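Local atomic coordinates of B12-binding domain-containing protein (Kitasatospora setae, PDB entry 6WTE), a protein that binds cobalamin and a [4Fe-4S] cluster and, as a radical SAM methylase, probably transfers a methyl group by a non-radical mechanism. Residues W48-F56 against E88-T97. Residues are numbered along the deposited sequence; the frame is centred on the assembly and turned at random.
Sequences WKTCLHEYF and EIITEIRRLT
E92 reaches from helix 83-96 into the hollow formed by W48, K49, L52 and H53 of helix 48-58, a knob-into-hole fit between two neighbouring helices of the Rossmann-like B12-binding domain. Both pack on the same side of the parallel part of its sheet, L52 resting on L39 and I93 on V8, and their short segments run nearly parallel, 26° apart. Glutamate suits this place because its CB and CG are apolar while its carboxylate can take up hydrogen bonds and charge. E92 CB lies at the edge of the W48 ring, 3.9 Å from W48 CZ3, and E92 CG meets L52 CD1 at 3.8 Å. A bend at chi2 (66°) then turns the carboxylate toward K49 and H53, where its two oxygens part company. E92 OE2 accepts the N-H of H53 NE2 at 2.8 Å; the donor keeps this oxygen in its ring plane but approaches from above the carboxylate plane. E92 OE1 accepts a hydrogen bond from a water that itself accepts one from K49 NZ, and R95 adds a long, purely electrostatic attraction, so the negative charge is probably well stabilised. A second water joins K49 NZ to E88 OE2, using the lysine's extended reach.

W48 supplies a broad flat surface: I89 CG1 sits over its six-membered ring, 3.6 Å from the centroid, in a CH-pi contact, while its own neighbour K49 lays CG on the opposite face. Were W48 replaced by alanine, I89 CG1 would probably lose the surface it rests on, and a gap would be likely to open beside E92 CB and L52 CD1. Branched L52 fills the hole among I89, E92, I93 and L96. Farther along, L96 CD1 lies 3.7 Å from F56 CD2, and the methyl CG2 of T97 comes to 3.5 Å from F56 CE1, while T97 OG1 is hydrogen-bonded to the backbone N of A99.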
ATOM      1  N   TRP A  48     -11.056 -17.230  13.163  1.00 20.12           N
ATOM      2  CA  TRP A  48     -11.870 -16.303  12.378  1.00 20.43           C
ATOM      3  C   TRP A  48     -13.158 -16.959  11.883  1.00 19.88           C
ATOM      4  O   TRP A  48     -14.172 -16.269  11.716  1.00 19.99           O
ATOM      5  CB  TRP A  48     -11.061 -15.726  11.209  1.00 20.47           C
ATOM      6  CG  TRP A  48     -10.491 -16.730  10.251  1.00 20.06           C
ATOM      7  CD1 TRP A  48      -9.234 -17.261  10.269  1.00 21.04           C
ATOM      8  CD2 TRP A  48     -11.155 -17.307   9.119  1.00 20.59           C
ATOM      9  NE1 TRP A  48      -9.076 -18.141   9.223  1.00 18.92           N
ATOM     10  CE2 TRP A  48     -10.242 -18.187   8.503  1.00 17.61           C
ATOM     11  CE3 TRP A  48     -12.431 -17.166   8.568  1.00 20.09           C
ATOM     12  CZ2 TRP A  48     -10.567 -18.925   7.371  1.00 20.89           C
ATOM     13  CZ3 TRP A  48     -12.752 -17.900   7.440  1.00 17.31           C
ATOM     14  CH2 TRP A  48     -11.826 -18.770   6.856  1.00 18.94           C
ATOM     15  N   LYS A  49     -13.153 -18.279  11.675  1.00 15.78           N
ATOM     16  CA  LYS A  49     -14.389 -18.960  11.296  1.00 22.76           C
ATOM     17  C   LYS A  49     -15.435 -18.857  12.398  1.00 22.60           C
ATOM     18  O   LYS A  49     -16.624 -18.664  12.118  1.00 25.07           O
ATOM     19  CB  LYS A  49     -14.117 -20.427  10.968  1.00 22.27           C
ATOM     20  CG  LYS A  49     -13.411 -20.653   9.653  1.00 21.86           C
ATOM     21  CD  LYS A  49     -13.294 -22.137   9.355  1.00 24.81           C
ATOM     22  CE  LYS A  49     -12.560 -22.379   8.041  1.00 23.23           C
ATOM     23  NZ  LYS A  49     -12.493 -23.829   7.691  1.00 27.68           N
ATOM     24  N   THR A  50     -15.008 -19.006  13.654  1.00 21.60           N
ATOM     25  CA  THR A  50     -15.913 -18.820  14.786  1.00 25.12           C
ATOM     26  C   THR A  50     -16.524 -17.427  14.771  1.00 25.13           C
ATOM     27  O   THR A  50     -17.729 -17.267  14.994  1.00 28.11           O
ATOM     28  CB  THR A  50     -15.161 -19.071  16.093  1.00 25.48           C
ATOM     29  OG1 THR A  50     -14.820 -20.460  16.178  1.00 31.77           O
ATOM     30  CG2 THR A  50     -16.011 -18.682  17.306  1.00 26.71           C
ATOM     31  N   CYS A  51     -15.711 -16.408  14.488  1.00 23.81           N
ATOM     32  CA  CYS A  51     -16.233 -15.051  14.395  1.00 21.48           C
ATOM     33  C   CYS A  51     -17.305 -14.949  13.313  1.00 23.80           C
ATOM     34  O   CYS A  51     -18.372 -14.362  13.535  1.00 24.66           O
ATOM     35  CB  CYS A  51     -15.089 -14.074  14.124  1.00 28.95           C
ATOM     36  SG  CYS A  51     -15.624 -12.370  13.940  1.00 30.66           S
ATOM     37  N   LEU A  52     -17.042 -15.528  12.136  1.00 20.92           N
ATOM     38  CA  LEU A  52     -18.023 -15.500  11.051  1.00 20.00           C
ATOM     39  C   LEU A  52     -19.283 -16.276  11.411  1.00 24.61           C
ATOM     40  O   LEU A  52     -20.400 -15.822  11.135  1.00 21.70           O
ATOM     41  CB  LEU A  52     -17.413 -16.075   9.775  1.00 15.64           C
ATOM     42  CG  LEU A  52     -16.279 -15.321   9.080  1.00 15.23           C
ATOM     43  CD1 LEU A  52     -15.913 -16.072   7.811  1.00 18.25           C
ATOM     44  CD2 LEU A  52     -16.687 -13.894   8.765  1.00 19.70           C
ATOM     45  N   HIS A  53     -19.120 -17.465  11.995  1.00 22.72           N
ATOM     46  CA  HIS A  53     -20.275 -18.281  12.356  1.00 26.08           C
ATOM     47  C   HIS A  53     -21.199 -17.542  13.311  1.00 27.73           C
ATOM     48  O   HIS A  53     -22.424 -17.560  13.136  1.00 28.80           O
ATOM     49  CB  HIS A  53     -19.808 -19.593  12.975  1.00 21.71           C
ATOM     50  CG  HIS A  53     -19.054 -20.465  12.023  1.00 21.99           C
ATOM     51  ND1 HIS A  53     -18.235 -21.491  12.442  1.00 25.76           N
ATOM     52  CD2 HIS A  53     -18.988 -20.457  10.672  1.00 20.96           C
ATOM     53  CE1 HIS A  53     -17.704 -22.084  11.388  1.00 18.34           C
ATOM     54  NE2 HIS A  53     -18.141 -21.473  10.301  1.00 25.10           N
ATOM     55  N   GLU A  54     -20.633 -16.873  14.317  1.00 27.69           N
ATOM     56  CA  GLU A  54     -21.454 -16.093  15.236  1.00 31.64           C
ATOM     57  C   GLU A  54     -22.195 -14.987  14.496  1.00 29.94           C
ATOM     58  O   GLU A  54     -23.405 -14.815  14.675  1.00 30.99           O
ATOM     59  CB  GLU A  54     -20.595 -15.510  16.360  1.00 29.92           C
ATOM     60  CG  GLU A  54     -19.912 -16.549  17.233  1.00 36.98           C
ATOM     61  CD  GLU A  54     -18.863 -15.945  18.157  1.00 37.12           C
ATOM     62  OE1 GLU A  54     -18.280 -14.895  17.803  1.00 44.43           O
ATOM     63  OE2 GLU A  54     -18.618 -16.523  19.238  1.00 42.89           O
ATOM     64  N   TYR A  55     -21.492 -14.241  13.637  1.00 26.29           N
ATOM     65  CA  TYR A  55     -22.107 -13.062  13.031  1.00 24.34           C
ATOM     66  C   TYR A  55     -23.296 -13.440  12.153  1.00 25.25           C
ATOM     67  O   TYR A  55     -24.385 -12.874  12.290  1.00 26.72           O
ATOM     68  CB  TYR A  55     -21.083 -12.258  12.223  1.00 23.93           C
ATOM     69  CG  TYR A  55     -21.718 -11.018  11.629  1.00 24.56           C
ATOM     70  CD1 TYR A  55     -21.825  -9.849  12.371  1.00 25.95           C
ATOM     71  CD2 TYR A  55     -22.254 -11.032  10.347  1.00 20.19           C
ATOM     72  CE1 TYR A  55     -22.434  -8.723  11.846  1.00 24.59           C
ATOM     73  CE2 TYR A  55     -22.864  -9.914   9.818  1.00 22.52           C
ATOM     74  CZ  TYR A  55     -22.952  -8.764  10.566  1.00 21.79           C
ATOM     75  OH  TYR A  55     -23.558  -7.649  10.033  1.00 22.63           O
ATOM     76  N   PHE A  56     -23.102 -14.384  11.227  1.00 26.13           N
ATOM     77  CA  PHE A  56     -24.143 -14.670  10.245  1.00 22.87           C
ATOM     78  C   PHE A  56     -25.319 -15.445  10.824  1.00 26.49           C
ATOM     79  O   PHE A  56     -26.390 -15.475  10.209  1.00 29.07           O
ATOM     80  CB  PHE A  56     -23.547 -15.406   9.051  1.00 25.68           C
ATOM     81  CG  PHE A  56     -22.815 -14.501   8.112  1.00 26.08           C
ATOM     82  CD1 PHE A  56     -23.517 -13.623   7.300  1.00 23.36           C
ATOM     83  CD2 PHE A  56     -21.436 -14.501   8.056  1.00 22.67           C
ATOM     84  CE1 PHE A  56     -22.856 -12.775   6.444  1.00 21.56           C
ATOM     85  CE2 PHE A  56     -20.772 -13.656   7.195  1.00 24.40           C
ATOM     86  CZ  PHE A  56     -21.485 -12.793   6.390  1.00 19.54           C
ATOM     87  N   GLU A  88     -10.060 -18.106   1.045  1.00 15.13           N
ATOM     88  CA  GLU A  88     -10.582 -19.013   2.061  1.00 18.82           C
ATOM     89  C   GLU A  88     -11.628 -18.321   2.931  1.00 16.56           C
ATOM     90  O   GLU A  88     -12.686 -18.898   3.224  1.00 14.98           O
ATOM     91  CB  GLU A  88      -9.434 -19.554   2.913  1.00 17.58           C
ATOM     92  CG  GLU A  88      -9.851 -20.627   3.898  1.00 22.49           C
ATOM     93  CD  GLU A  88      -8.719 -21.064   4.813  1.00 25.08           C
ATOM     94  OE1 GLU A  88      -7.704 -20.334   4.911  1.00 28.12           O
ATOM     95  OE2 GLU A  88      -8.844 -22.148   5.425  1.00 33.57           O
ATOM     96  N   ILE A  89     -11.360 -17.077   3.332  1.00 13.57           N
ATOM     97  CA  ILE A  89     -12.319 -16.325   4.138  1.00 13.65           C
ATOM     98  C   ILE A  89     -13.586 -16.044   3.337  1.00 15.32           C
ATOM     99  O   ILE A  89     -14.703 -16.215   3.838  1.00 14.80           O
ATOM    100  CB  ILE A  89     -11.674 -15.031   4.665  1.00 16.43           C
ATOM    101  CG1 ILE A  89     -10.674 -15.362   5.786  1.00 12.31           C
ATOM    102  CG2 ILE A  89     -12.751 -14.043   5.128  1.00 15.34           C
ATOM    103  CD1 ILE A  89      -9.654 -14.258   6.084  1.00 16.58           C
ATOM    104  N   ILE A  90     -13.433 -15.630   2.078  1.00 12.34           N
ATOM    105  CA  ILE A  90     -14.598 -15.333   1.244  1.00 14.02           C
ATOM    106  C   ILE A  90     -15.419 -16.593   0.991  1.00 15.57           C
ATOM    107  O   ILE A  90     -16.655 -16.551   0.972  1.00 14.64           O
ATOM    108  CB  ILE A  90     -14.152 -14.665  -0.067  1.00 15.99           C
ATOM    109  CG1 ILE A  90     -13.619 -13.256   0.229  1.00 14.13           C
ATOM    110  CG2 ILE A  90     -15.305 -14.649  -1.072  1.00 12.72           C
ATOM    111  CD1 ILE A  90     -12.927 -12.587  -0.949  1.00 14.45           C
ATOM    112  N   THR A  91     -14.753 -17.733   0.800  1.00 14.00           N
ATOM    113  CA  THR A  91     -15.486 -18.973   0.567  1.00 17.27           C
ATOM    114  C   THR A  91     -16.345 -19.339   1.771  1.00 20.04           C
ATOM    115  O   THR A  91     -17.489 -19.783   1.615  1.00 18.21           O
ATOM    116  CB  THR A  91     -14.515 -20.105   0.222  1.00 16.04           C
ATOM    117  OG1 THR A  91     -13.884 -19.819  -1.028  1.00 17.78           O
ATOM    118  CG2 THR A  91     -15.245 -21.434   0.118  1.00 19.65           C
ATOM    119  N   GLU A  92     -15.817 -19.141   2.984  1.00 16.44           N
ATOM    120  CA  GLU A  92     -16.621 -19.392   4.178  1.00 16.75           C
ATOM    121  C   GLU A  92     -17.795 -18.422   4.271  1.00 17.92           C
ATOM    122  O   GLU A  92     -18.908 -18.821   4.637  1.00 16.71           O
ATOM    123  CB  GLU A  92     -15.743 -19.310   5.427  1.00 18.74           C
ATOM    124  CG  GLU A  92     -16.459 -19.699   6.714  1.00 20.49           C
ATOM    125  CD  GLU A  92     -16.867 -21.166   6.754  1.00 25.30           C
ATOM    126  OE1 GLU A  92     -16.237 -21.993   6.063  1.00 28.46           O
ATOM    127  OE2 GLU A  92     -17.826 -21.490   7.483  1.00 30.67           O
ATOM    128  N   ILE A  93     -17.570 -17.146   3.945  1.00 15.01           N
ATOM    129  CA  ILE A  93     -18.658 -16.171   3.946  1.00 14.75           C
ATOM    130  C   ILE A  93     -19.800 -16.649   3.056  1.00 18.36           C
ATOM    131  O   ILE A  93     -20.972 -16.625   3.452  1.00 16.12           O
ATOM    132  CB  ILE A  93     -18.147 -14.788   3.505  1.00 16.55           C
ATOM    133  CG1 ILE A  93     -17.338 -14.126   4.624  1.00 16.26           C
ATOM    134  CG2 ILE A  93     -19.312 -13.900   3.103  1.00 13.87           C
ATOM    135  CD1 ILE A  93     -16.568 -12.880   4.169  1.00 16.25           C
ATOM    136  N   ARG A  94     -19.472 -17.100   1.843  1.00 17.01           N
ATOM    137  CA  ARG A  94     -20.497 -17.495   0.885  1.00 17.19           C
ATOM    138  C   ARG A  94     -21.207 -18.780   1.287  1.00 17.96           C
ATOM    139  O   ARG A  94     -22.294 -19.056   0.772  1.00 21.16           O
ATOM    140  CB  ARG A  94     -19.886 -17.632  -0.509  1.00 16.30           C
ATOM    141  CG  ARG A  94     -19.335 -16.308  -1.023  1.00 17.89           C
ATOM    142  CD  ARG A  94     -18.757 -16.413  -2.420  1.00 20.26           C
ATOM    143  NE  ARG A  94     -19.781 -16.646  -3.436  1.00 17.47           N
ATOM    144  CZ  ARG A  94     -20.567 -15.690  -3.928  1.00 18.31           C
ATOM    145  NH1 ARG A  94     -20.459 -14.443  -3.484  1.00 19.50           N
ATOM    146  NH2 ARG A  94     -21.465 -15.979  -4.858  1.00 25.29           N
ATOM    147  N   ARG A  95     -20.618 -19.575   2.184  1.00 18.90           N
ATOM    148  CA  ARG A  95     -21.339 -20.708   2.753  1.00 21.04           C
ATOM    149  C   ARG A  95     -22.391 -20.272   3.761  1.00 20.63           C
ATOM    150  O   ARG A  95     -23.328 -21.034   4.028  1.00 19.48           O
ATOM    151  CB  ARG A  95     -20.369 -21.692   3.420  1.00 20.98           C
ATOM    152  CG  ARG A  95     -19.471 -22.443   2.441  1.00 24.60           C
ATOM    153  CD  ARG A  95     -18.777 -23.631   3.105  1.00 32.40           C
ATOM    154  NE  ARG A  95     -17.628 -24.097   2.328  1.00 44.22           N
ATOM    155  CZ  ARG A  95     -16.611 -24.794   2.828  1.00 43.38           C
ATOM    156  NH1 ARG A  95     -16.587 -25.108   4.117  1.00 46.53           N
ATOM    157  NH2 ARG A  95     -15.612 -25.173   2.041  1.00 47.82           N
ATOM    158  N   LEU A  96     -22.274 -19.057   4.295  1.00 18.32           N
ATOM    159  CA  LEU A  96     -23.103 -18.580   5.392  1.00 17.85           C
ATOM    160  C   LEU A  96     -24.175 -17.585   4.967  1.00 17.67           C
ATOM    161  O   LEU A  96     -25.118 -17.352   5.735  1.00 20.66           O
ATOM    162  CB  LEU A  96     -22.218 -17.929   6.465  1.00 19.04           C
ATOM    163  CG  LEU A  96     -21.134 -18.825   7.070  1.00 19.70           C
ATOM    164  CD1 LEU A  96     -20.175 -18.008   7.939  1.00 20.30           C
ATOM    165  CD2 LEU A  96     -21.759 -19.947   7.883  1.00 22.71           C
ATOM    166  N   THR A  97     -24.062 -16.997   3.778  1.00 18.93           N
ATOM    167  CA  THR A  97     -25.032 -16.011   3.326  1.00 16.36           C
ATOM    168  C   THR A  97     -25.124 -16.065   1.809  1.00 20.56           C
ATOM    169  O   THR A  97     -24.152 -16.401   1.125  1.00 17.63           O
ATOM    170  CB  THR A  97     -24.657 -14.588   3.772  1.00 18.33           C
ATOM    171  OG1 THR A  97     -25.633 -13.657   3.279  1.00 16.23           O
ATOM    172  CG2 THR A  97     -23.273 -14.195   3.232  1.00 19.08           C
TER
HETATM  173  O   HOH W   1     -11.356 -23.145   5.221  1.00 28.91           O
HETATM  174  O   HOH W   2     -15.149 -24.355   7.013  1.00 30.40           O